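Local coordinates for protein protease Do-like 1, chloroplastic (Arabidopsis thaliana, PDB 3QO6) that acts as a chloroplast serine protease of the HtrA (S1C) family, required at high temperature and possibly involved in degrading damaged proteins, at residues V250-V255 / L282-I286; L254-A258 / L269-K273; P263-L269 / I326-E331. All coordinates share one frame. Residues are numbered along the deposited sequence.

Interaction 1: V250-V255 / L282-I286; sequences VSGVLV and LGDII
Ile286, Val255 and Ile285 bury the most area in this antiparallel pairing of strand 253-257 with the start of strand 285-289. The register sets Val253 opposite Ile286 as a hydrogen-bonded pair (CA-CA 4.9 Å) and Leu254 opposite Ile285 as a non-hydrogen-bonded pair (CA-CA 4.4 Å). Val253 N donates to Ile286 O at 2.8 Å and Ile286 N to Val253 O at 2.7 Å; beyond them Val255 N reaches Asp284 O at 2.9 Å. Ile286 (chi1 m, chi2 t) shares a face with Val253, CB to CB 4.3 Å. Val255, with chi1 between wells at -25°, sets its CG1 3.8 Å from Ile286 CD1. This is a strand pair of the PDZ domain, and the Gly-Asp-Ile sequence of 283-285 recurs at this point in many PDZ domains. Ile285 (also m, t) lies on the face of Leu254; its CG2 is 4.1 Å from Val250 CG1 and its CA 3.2 Å from Val253 O. Leu254 CD1 meets Leu282 CD1 at 3.7 Å. Gly252 fits because an ideal CB would come 1.9 Å from Ile286 O, and one on Gly283 2.8 Å from Val255 O. The Asp284 carboxylate turns elsewhere, to the amide of Gln270 and to Arg319, with which it forms a salt bridge.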
ATOM      1  N   VAL B 250     -12.021   1.262  35.961  1.00114.50           N
ATOM      2  CA  VAL B 250     -11.020   1.921  36.792  1.00111.18           C
ATOM      3  C   VAL B 250     -11.196   3.443  36.771  1.00108.66           C
ATOM      4  O   VAL B 250     -11.010   4.089  35.742  1.00105.40           O
ATOM      5  CB  VAL B 250      -9.603   1.569  36.292  1.00111.82           C
ATOM      6  CG1 VAL B 250      -8.561   2.322  37.093  1.00111.70           C
ATOM      7  CG2 VAL B 250      -9.379   0.074  36.401  1.00108.84           C
ATOM      8  N   SER B 251     -11.545   4.011  37.916  1.00107.09           N
ATOM      9  CA  SER B 251     -11.756   5.451  38.014  1.00107.98           C
ATOM     10  C   SER B 251     -10.496   6.286  37.776  1.00104.92           C
ATOM     11  O   SER B 251     -10.466   7.109  36.859  1.00104.21           O
ATOM     12  CB  SER B 251     -12.351   5.798  39.383  1.00112.07           C
ATOM     13  OG  SER B 251     -13.634   5.200  39.543  1.00116.21           O
ATOM     14  N   GLY B 252      -9.467   6.074  38.594  1.00100.15           N
ATOM     15  CA  GLY B 252      -8.229   6.833  38.453  1.00 96.38           C
ATOM     16  C   GLY B 252      -7.070   6.153  37.731  1.00 92.93           C
ATOM     17  O   GLY B 252      -7.257   5.580  36.659  1.00 94.27           O
ATOM     18  N   VAL B 253      -5.873   6.219  38.316  1.00 88.91           N
ATOM     19  CA  VAL B 253      -4.676   5.614  37.715  1.00 84.02           C
ATOM     20  C   VAL B 253      -4.266   4.348  38.453  1.00 84.10           C
ATOM     21  O   VAL B 253      -4.032   4.373  39.663  1.00 85.29           O
ATOM     22  CB  VAL B 253      -3.461   6.575  37.759  1.00 81.63           C
ATOM     23  CG1 VAL B 253      -2.354   6.049  36.886  1.00 79.89           C
ATOM     24  CG2 VAL B 253      -3.861   7.941  37.319  1.00 77.45           C
ATOM     25  N   LEU B 254      -4.149   3.249  37.720  1.00 81.50           N
ATOM     26  CA  LEU B 254      -3.767   1.964  38.304  1.00 79.85           C
ATOM     27  C   LEU B 254      -2.250   1.862  38.413  1.00 77.72           C
ATOM     28  O   LEU B 254      -1.573   1.830  37.383  1.00 78.89           O
ATOM     29  CB  LEU B 254      -4.275   0.835  37.397  1.00 81.34           C
ATOM     30  CG  LEU B 254      -4.214  -0.639  37.795  1.00 81.84           C
ATOM     31  CD1 LEU B 254      -4.627  -1.457  36.592  1.00 81.07           C
ATOM     32  CD2 LEU B 254      -2.838  -1.050  38.235  1.00 85.69           C
ATOM     33  N   VAL B 255      -1.686   1.800  39.618  1.00 75.71           N
ATOM     34  CA  VAL B 255      -0.239   1.666  39.639  1.00 74.55           C
ATOM     35  C   VAL B 255       0.077   0.204  39.351  1.00 74.53           C
ATOM     36  O   VAL B 255      -0.483  -0.702  39.951  1.00 75.15           O
ATOM     37  CB  VAL B 255       0.469   2.159  40.979  1.00 74.13           C
ATOM     38  CG1 VAL B 255      -0.373   3.192  41.710  1.00 65.71           C
ATOM     39  CG2 VAL B 255       0.854   1.007  41.837  1.00 68.00           C
ATOM     40  N   LEU B 282      -5.137  -6.223  41.407  1.00 89.58           N
ATOM     41  CA  LEU B 282      -4.876  -4.820  41.182  1.00 88.93           C
ATOM     42  C   LEU B 282      -4.055  -4.146  42.255  1.00 89.12           C
ATOM     43  O   LEU B 282      -4.313  -4.305  43.441  1.00 91.03           O
ATOM     44  CB  LEU B 282      -6.188  -4.055  41.021  1.00 86.49           C
ATOM     45  CG  LEU B 282      -6.859  -4.109  39.649  1.00 88.21           C
ATOM     46  CD1 LEU B 282      -5.808  -4.380  38.579  1.00 87.53           C
ATOM     47  CD2 LEU B 282      -7.917  -5.191  39.626  1.00 92.79           C
ATOM     48  N   GLY B 283      -3.058  -3.384  41.830  1.00 89.26           N
ATOM     49  CA  GLY B 283      -2.254  -2.656  42.786  1.00 86.08           C
ATOM     50  C   GLY B 283      -3.123  -1.477  43.170  1.00 85.68           C
ATOM     51  O   GLY B 283      -4.311  -1.440  42.817  1.00 85.26           O
ATOM     52  N   ASP B 284      -2.554  -0.506  43.874  1.00 83.67           N
ATOM     53  CA  ASP B 284      -3.337   0.652  44.278  1.00 83.64           C
ATOM     54  C   ASP B 284      -3.838   1.459  43.078  1.00 79.46           C
ATOM     55  O   ASP B 284      -3.283   1.387  41.990  1.00 77.52           O
ATOM     56  CB  ASP B 284      -2.514   1.562  45.205  1.00 86.35           C
ATOM     57  CG  ASP B 284      -2.076   0.856  46.472  1.00 90.66           C
ATOM     58  OD1 ASP B 284      -2.730  -0.136  46.849  1.00 86.26           O
ATOM     59  OD2 ASP B 284      -1.083   1.296  47.090  1.00 92.79           O
ATOM     60  N   ILE B 285      -4.902   2.218  43.286  1.00 76.85           N
ATOM     61  CA  ILE B 285      -5.437   3.052  42.233  1.00 76.57           C
ATOM     62  C   ILE B 285      -5.441   4.477  42.757  1.00 79.93           C
ATOM     63  O   ILE B 285      -6.083   4.767  43.756  1.00 81.25           O
ATOM     64  CB  ILE B 285      -6.861   2.658  41.860  1.00 72.13           C
ATOM     65  CG1 ILE B 285      -6.890   1.228  41.364  1.00 72.64           C
ATOM     66  CG2 ILE B 285      -7.365   3.560  40.775  1.00 65.77           C
ATOM     67  CD1 ILE B 285      -8.272   0.716  41.194  1.00 75.53           C
ATOM     68  N   ILE B 286      -4.715   5.360  42.084  1.00 81.17           N
ATOM     69  CA  ILE B 286      -4.632   6.737  42.514  1.00 82.67           C
ATOM     70  C   ILE B 286      -5.864   7.455  42.012  1.00 85.28           C
ATOM     71  O   ILE B 286      -6.121   7.490  40.808  1.00 85.74           O
ATOM     72  CB  ILE B 286      -3.360   7.397  41.966  1.00 83.88           C
ATOM     73  CG1 ILE B 286      -2.153   6.546  42.355  1.00 81.56           C
ATOM     74  CG2 ILE B 286      -3.217   8.814  42.512  1.00 79.76           C
ATOM     75  CD1 ILE B 286      -0.876   6.972  41.696  1.00 82.26           C
TER

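Interaction 2: L254-A258 / L269-K273; sequences LVLDA and LQSTK
The end of strand 253-257 meets the irregular segment 269-273 obliquely, the end-to-end directions of 254-258 and 269-272 differing by 116°. Leu256 lies opposite Thr272 (CA-CA 4.9 Å) and Asp257 opposite Ser271 (CA-CA 4.5 Å). Thr272 satisfies two successive strand carbonyls: its N donates to Leu256 O (3.0 Å, 159° at the hydrogen) and its OG1, with chi1 in the m well, donates to Val255 O (3.0 Å). The same OG1 accepts from the amide of Gly283. Ser271, chi1 -45°, offers its OG to Ala258 N at 3.0 Å, so a side-chain hydroxyl accepts from the first amide beyond the strand. Gln270 N goes instead to the Asp284 carboxylate, and Thr272 O takes a hydrogen bond from Thr44 of a neighbouring subunit. Apolar packing is modest: Ala258 CB is 4.3 Å from Leu269 CB, Val255 CG1 4.4 Å from Leu269 CD2, while Val255 CG2 presses to 3.1 Å from Gln270 O. Both Leu256 and Asp257 face Lys238, a classic beta bulge, consistent with the helical Leu256 psi of -40°. Such a return past the strand it has left, just after a short helix, belongs to the PDZ fold.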
ATOM      1  N   LEU B 254      -4.149   3.249  37.720  1.00 81.50           N
ATOM      2  CA  LEU B 254      -3.767   1.964  38.304  1.00 79.85           C
ATOM      3  C   LEU B 254      -2.250   1.862  38.413  1.00 77.72           C
ATOM      4  O   LEU B 254      -1.573   1.830  37.383  1.00 78.89           O
ATOM      5  CB  LEU B 254      -4.275   0.835  37.397  1.00 81.34           C
ATOM      6  CG  LEU B 254      -4.214  -0.639  37.795  1.00 81.84           C
ATOM      7  CD1 LEU B 254      -4.627  -1.457  36.592  1.00 81.07           C
ATOM      8  CD2 LEU B 254      -2.838  -1.050  38.235  1.00 85.69           C
ATOM      9  N   VAL B 255      -1.686   1.800  39.618  1.00 75.71           N
ATOM     10  CA  VAL B 255      -0.239   1.666  39.639  1.00 74.55           C
ATOM     11  C   VAL B 255       0.077   0.204  39.351  1.00 74.53           C
ATOM     12  O   VAL B 255      -0.483  -0.702  39.951  1.00 75.15           O
ATOM     13  CB  VAL B 255       0.469   2.159  40.979  1.00 74.13           C
ATOM     14  CG1 VAL B 255      -0.373   3.192  41.710  1.00 65.71           C
ATOM     15  CG2 VAL B 255       0.854   1.007  41.837  1.00 68.00           C
ATOM     16  N   LEU B 256       0.936  -0.014  38.371  1.00 73.52           N
ATOM     17  CA  LEU B 256       1.325  -1.344  37.994  1.00 73.45           C
ATOM     18  C   LEU B 256       2.531  -1.726  38.830  1.00 78.76           C
ATOM     19  O   LEU B 256       2.645  -2.863  39.291  1.00 82.15           O
ATOM     20  CB  LEU B 256       1.681  -1.366  36.512  1.00 72.30           C
ATOM     21  CG  LEU B 256       0.543  -0.925  35.577  1.00 74.42           C
ATOM     22  CD1 LEU B 256       1.003  -0.985  34.123  1.00 67.42           C
ATOM     23  CD2 LEU B 256      -0.671  -1.828  35.786  1.00 72.47           C
ATOM     24  N   ASP B 257       3.438  -0.774  39.038  1.00 82.21           N
ATOM     25  CA  ASP B 257       4.647  -1.046  39.822  1.00 81.02           C
ATOM     26  C   ASP B 257       5.171   0.163  40.600  1.00 80.48           C
ATOM     27  O   ASP B 257       5.180   1.304  40.106  1.00 79.26           O
ATOM     28  CB  ASP B 257       5.763  -1.569  38.915  1.00 81.41           C
ATOM     29  CG  ASP B 257       6.884  -2.229  39.691  1.00 81.33           C
ATOM     30  OD1 ASP B 257       8.055  -2.076  39.305  1.00 82.81           O
ATOM     31  OD2 ASP B 257       6.598  -2.921  40.682  1.00 88.21           O
ATOM     32  N   ALA B 258       5.598  -0.106  41.829  1.00 79.02           N
ATOM     33  CA  ALA B 258       6.159   0.912  42.711  1.00 75.90           C
ATOM     34  C   ALA B 258       7.380   0.240  43.288  1.00 75.58           C
ATOM     35  O   ALA B 258       7.301  -0.430  44.335  1.00 73.78           O
ATOM     36  CB  ALA B 258       5.187   1.273  43.820  1.00 73.35           C
ATOM     37  N   LEU B 269       3.239   2.004  48.539  1.00 78.65           N
ATOM     38  CA  LEU B 269       2.115   1.842  47.618  1.00 77.32           C
ATOM     39  C   LEU B 269       2.237   0.437  47.029  1.00 78.72           C
ATOM     40  O   LEU B 269       3.352  -0.043  46.784  1.00 75.49           O
ATOM     41  CB  LEU B 269       2.167   2.864  46.492  1.00 74.89           C
ATOM     42  CG  LEU B 269       1.264   4.069  46.702  1.00 76.92           C
ATOM     43  CD1 LEU B 269       1.747   4.845  47.924  1.00 79.04           C
ATOM     44  CD2 LEU B 269       1.261   4.937  45.441  1.00 74.61           C
ATOM     45  N   GLN B 270       1.106  -0.221  46.786  1.00 80.99           N
ATOM     46  CA  GLN B 270       1.139  -1.582  46.260  1.00 86.26           C
ATOM     47  C   GLN B 270       1.031  -1.701  44.753  1.00 86.87           C
ATOM     48  O   GLN B 270       0.258  -0.990  44.104  1.00 87.99           O
ATOM     49  CB  GLN B 270       0.032  -2.409  46.888  1.00 91.89           C
ATOM     50  CG  GLN B 270       0.052  -2.403  48.403  1.00100.70           C
ATOM     51  CD  GLN B 270      -1.202  -3.021  48.987  1.00104.87           C
ATOM     52  OE1 GLN B 270      -1.514  -2.818  50.156  1.00107.13           O
ATOM     53  NE2 GLN B 270      -1.932  -3.782  48.169  1.00109.69           N
ATOM     54  N   SER B 271       1.804  -2.635  44.212  1.00 85.52           N
ATOM     55  CA  SER B 271       1.835  -2.908  42.786  1.00 83.95           C
ATOM     56  C   SER B 271       0.805  -3.981  42.401  1.00 86.38           C
ATOM     57  O   SER B 271       0.218  -4.646  43.259  1.00 87.47           O
ATOM     58  CB  SER B 271       3.236  -3.369  42.418  1.00 81.16           C
ATOM     59  OG  SER B 271       4.194  -2.526  43.033  1.00 81.41           O
ATOM     60  N   THR B 272       0.581  -4.146  41.105  1.00 87.51           N
ATOM     61  CA  THR B 272      -0.371  -5.140  40.626  1.00 87.49           C
ATOM     62  C   THR B 272       0.347  -6.483  40.571  1.00 90.14           C
ATOM     63  O   THR B 272       1.466  -6.539  40.068  1.00 88.86           O
ATOM     64  CB  THR B 272      -0.850  -4.764  39.235  1.00 85.56           C
ATOM     65  OG1 THR B 272      -1.438  -3.463  39.286  1.00 83.48           O
ATOM     66  CG2 THR B 272      -1.864  -5.765  38.731  1.00 86.45           C
ATOM     67  N   LYS B 273      -0.282  -7.543  41.095  1.00 91.81           N
ATOM     68  CA  LYS B 273       0.310  -8.891  41.111  1.00 95.50           C
ATOM     69  C   LYS B 273      -0.612  -9.954  40.516  1.00 98.00           C
ATOM     70  O   LYS B 273      -1.644  -9.620  39.936  1.00 97.85           O
ATOM     71  CB  LYS B 273       0.682  -9.312  42.539  1.00 96.33           C
ATOM     72  CG  LYS B 273       1.929  -8.647  43.121  1.00 99.80           C
ATOM     73  CD  LYS B 273       2.443  -9.391  44.373  1.00103.20           C
ATOM     74  CE  LYS B 273       2.952 -10.811  44.031  1.00105.95           C
ATOM     75  NZ  LYS B 273       3.379 -11.659  45.200  1.00106.35           N
TER

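Interaction 3: P263-L269 / I326-E331; sequences PAGKAGL and ISVTLE
In this PDZ domain the short helix 263-266, within the Pro-Ala-x-x-Ala-Gly-Leu sequence common in the family, lies across strand 326-332. Val328 (chi1 t) is the central bump. Its CG1 enters the hollow lined by Pro263 and Ala264, 3.4 Å from Pro263 CB and 3.4 Å from Ala264 N, while its CG2 reaches Ala267 CB at 3.7 Å. The small methyl of Ala267 in turn fits over the strand, 3.6 Å from Ser327 O. Two residues back, Ile326 (m, t) fills the next hollow, with CG2 4.0 Å from Ala267 CB and CD1 3.6 Å from Leu269 CD1. Leu269 can reach it because the helix ends in a Schellman motif: Gly268 has phi 74°, Gly268 N bonds to Gly265 O (2.7 Å) and Leu269 N to Ala264 O (2.8 Å). At the other end Pro263 CG lies 3.4 Å from Glu331 CD, and extended Lys266 closes a salt bridge, NZ to Glu331 OE1, at 2.8 Å.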
ATOM      1  N   PRO B 263      10.090   6.697  45.695  1.00 64.75           N
ATOM      2  CA  PRO B 263       9.215   7.365  46.660  1.00 66.01           C
ATOM      3  C   PRO B 263       7.958   6.632  47.088  1.00 72.59           C
ATOM      4  O   PRO B 263       7.776   6.386  48.279  1.00 74.06           O
ATOM      5  CB  PRO B 263       8.922   8.691  45.997  1.00 65.30           C
ATOM      6  CG  PRO B 263      10.194   8.970  45.278  1.00 64.91           C
ATOM      7  CD  PRO B 263      10.524   7.638  44.654  1.00 63.30           C
ATOM      8  N   ALA B 264       7.082   6.286  46.145  1.00 77.88           N
ATOM      9  CA  ALA B 264       5.848   5.559  46.494  1.00 77.67           C
ATOM     10  C   ALA B 264       6.198   4.159  47.012  1.00 76.86           C
ATOM     11  O   ALA B 264       5.442   3.537  47.777  1.00 71.98           O
ATOM     12  CB  ALA B 264       4.937   5.459  45.289  1.00 78.77           C
ATOM     13  N   GLY B 265       7.350   3.661  46.584  1.00 76.86           N
ATOM     14  CA  GLY B 265       7.776   2.362  47.068  1.00 80.04           C
ATOM     15  C   GLY B 265       8.071   2.444  48.564  1.00 80.17           C
ATOM     16  O   GLY B 265       7.458   1.728  49.355  1.00 81.07           O
ATOM     17  N   LYS B 266       9.002   3.324  48.951  1.00 79.54           N
ATOM     18  CA  LYS B 266       9.371   3.507  50.352  1.00 75.09           C
ATOM     19  C   LYS B 266       8.150   3.921  51.150  1.00 76.50           C
ATOM     20  O   LYS B 266       8.072   3.654  52.349  1.00 81.49           O
ATOM     21  CB  LYS B 266      10.449   4.576  50.501  1.00 70.48           C
ATOM     22  CG  LYS B 266      11.737   4.270  49.769  1.00 73.64           C
ATOM     23  CD  LYS B 266      12.593   5.514  49.615  1.00 72.81           C
ATOM     24  CE  LYS B 266      13.676   5.277  48.600  1.00 74.76           C
ATOM     25  NZ  LYS B 266      14.573   6.456  48.424  1.00 83.66           N
ATOM     26  N   ALA B 267       7.197   4.575  50.492  1.00 73.90           N
ATOM     27  CA  ALA B 267       5.979   5.003  51.162  1.00 73.16           C
ATOM     28  C   ALA B 267       4.966   3.883  51.201  1.00 77.17           C
ATOM     29  O   ALA B 267       3.850   4.092  51.691  1.00 79.17           O
ATOM     30  CB  ALA B 267       5.373   6.197  50.461  1.00 75.15           C
ATOM     31  N   GLY B 268       5.337   2.722  50.647  1.00 77.71           N
ATOM     32  CA  GLY B 268       4.462   1.552  50.644  1.00 79.66           C
ATOM     33  C   GLY B 268       3.218   1.416  49.741  1.00 82.05           C
ATOM     34  O   GLY B 268       2.222   0.779  50.156  1.00 78.60           O
ATOM     35  N   LEU B 269       3.239   2.004  48.539  1.00 78.65           N
ATOM     36  CA  LEU B 269       2.115   1.842  47.618  1.00 77.32           C
ATOM     37  C   LEU B 269       2.237   0.437  47.029  1.00 78.72           C
ATOM     38  O   LEU B 269       3.352  -0.043  46.784  1.00 75.49           O
ATOM     39  CB  LEU B 269       2.167   2.864  46.492  1.00 74.89           C
ATOM     40  CG  LEU B 269       1.264   4.069  46.702  1.00 76.92           C
ATOM     41  CD1 LEU B 269       1.747   4.845  47.924  1.00 79.04           C
ATOM     42  CD2 LEU B 269       1.261   4.937  45.441  1.00 74.61           C
ATOM     43  N   ILE B 326      -1.847   8.382  51.544  1.00 95.96           N
ATOM     44  CA  ILE B 326      -0.441   8.060  51.789  1.00 90.17           C
ATOM     45  C   ILE B 326       0.435   9.250  51.450  1.00 89.84           C
ATOM     46  O   ILE B 326       0.269   9.892  50.414  1.00 91.63           O
ATOM     47  CB  ILE B 326       0.007   6.830  50.956  1.00 86.84           C
ATOM     48  CG1 ILE B 326      -0.849   5.624  51.343  1.00 85.33           C
ATOM     49  CG2 ILE B 326       1.486   6.528  51.191  1.00 84.31           C
ATOM     50  CD1 ILE B 326      -0.447   4.335  50.697  1.00 88.43           C
ATOM     51  N   SER B 327       1.355   9.578  52.336  1.00 87.65           N
ATOM     52  CA  SER B 327       2.216  10.692  52.038  1.00 86.45           C
ATOM     53  C   SER B 327       3.482  10.176  51.381  1.00 84.06           C
ATOM     54  O   SER B 327       4.136   9.249  51.870  1.00 79.85           O
ATOM     55  CB  SER B 327       2.531  11.499  53.303  1.00 88.65           C
ATOM     56  OG  SER B 327       1.635  12.595  53.437  1.00 89.72           O
ATOM     57  N   VAL B 328       3.808  10.770  50.244  1.00 82.41           N
ATOM     58  CA  VAL B 328       5.002  10.387  49.523  1.00 82.29           C
ATOM     59  C   VAL B 328       5.842  11.626  49.302  1.00 83.08           C
ATOM     60  O   VAL B 328       5.321  12.676  48.933  1.00 81.74           O
ATOM     61  CB  VAL B 328       4.649   9.784  48.160  1.00 80.66           C
ATOM     62  CG1 VAL B 328       5.895   9.227  47.494  1.00 81.61           C
ATOM     63  CG2 VAL B 328       3.621   8.692  48.342  1.00 79.76           C
ATOM     64  N   THR B 329       7.138  11.524  49.562  1.00 84.61           N
ATOM     65  CA  THR B 329       8.021  12.664  49.318  1.00 85.76           C
ATOM     66  C   THR B 329       8.755  12.395  48.004  1.00 84.15           C
ATOM     67  O   THR B 329       9.514  11.427  47.867  1.00 81.68           O
ATOM     68  CB  THR B 329       9.047  12.891  50.460  1.00 84.64           C
ATOM     69  OG1 THR B 329       9.001  11.799  51.383  1.00 84.62           O
ATOM     70  CG2 THR B 329       8.728  14.173  51.201  1.00 88.05           C
ATOM     71  N   LEU B 330       8.509  13.267  47.038  1.00 82.44           N
ATOM     72  CA  LEU B 330       9.092  13.117  45.725  1.00 84.11           C
ATOM     73  C   LEU B 330      10.599  13.269  45.660  1.00 84.82           C
ATOM     74  O   LEU B 330      11.154  14.240  46.165  1.00 90.04           O
ATOM     75  CB  LEU B 330       8.417  14.098  44.754  1.00 84.01           C
ATOM     76  CG  LEU B 330       6.924  13.875  44.502  1.00 78.47           C
ATOM     77  CD1 LEU B 330       6.137  14.626  45.509  1.00 79.55           C
ATOM     78  CD2 LEU B 330       6.564  14.367  43.133  1.00 83.50           C
ATOM     79  N   GLU B 331      11.257  12.306  45.024  1.00 84.02           N
ATOM     80  CA  GLU B 331      12.705  12.331  44.862  1.00 84.60           C
ATOM     81  C   GLU B 331      13.060  12.538  43.404  1.00 84.30           C
ATOM     82  O   GLU B 331      12.270  12.226  42.512  1.00 85.21           O
ATOM     83  CB  GLU B 331      13.315  11.010  45.300  1.00 85.66           C
ATOM     84  CG  GLU B 331      12.957  10.611  46.697  1.00 91.60           C
ATOM     85  CD  GLU B 331      13.200   9.140  46.924  1.00 94.38           C
ATOM     86  OE1 GLU B 331      12.881   8.648  48.023  1.00 96.31           O
ATOM     87  OE2 GLU B 331      13.710   8.472  45.997  1.00 97.01           O
TER

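How the interactions relate
All three contacts lie in one PDZ domain, away from the protease active site. Interactions 1 and 2 are buried and start from the same strand, 253-257, sharing Leu254 and Val255; interaction 3 is only partly buried, four of its touching residues being exposed. Chemistry follows place: paired backbones in interaction 1, hydroxyls and an amide bonding the end of the strand and the residue after it in interaction 2, and apolar packing with one peripheral salt bridge in interaction 3. Leu269 belongs to both 2 and 3. Asp284 ties the set together, its OD2 lying 2.7 Å from Gln270 N and 3.3 Å from Leu269 CA, while Gly283 N lies 3.0 Å from Thr272 OG1.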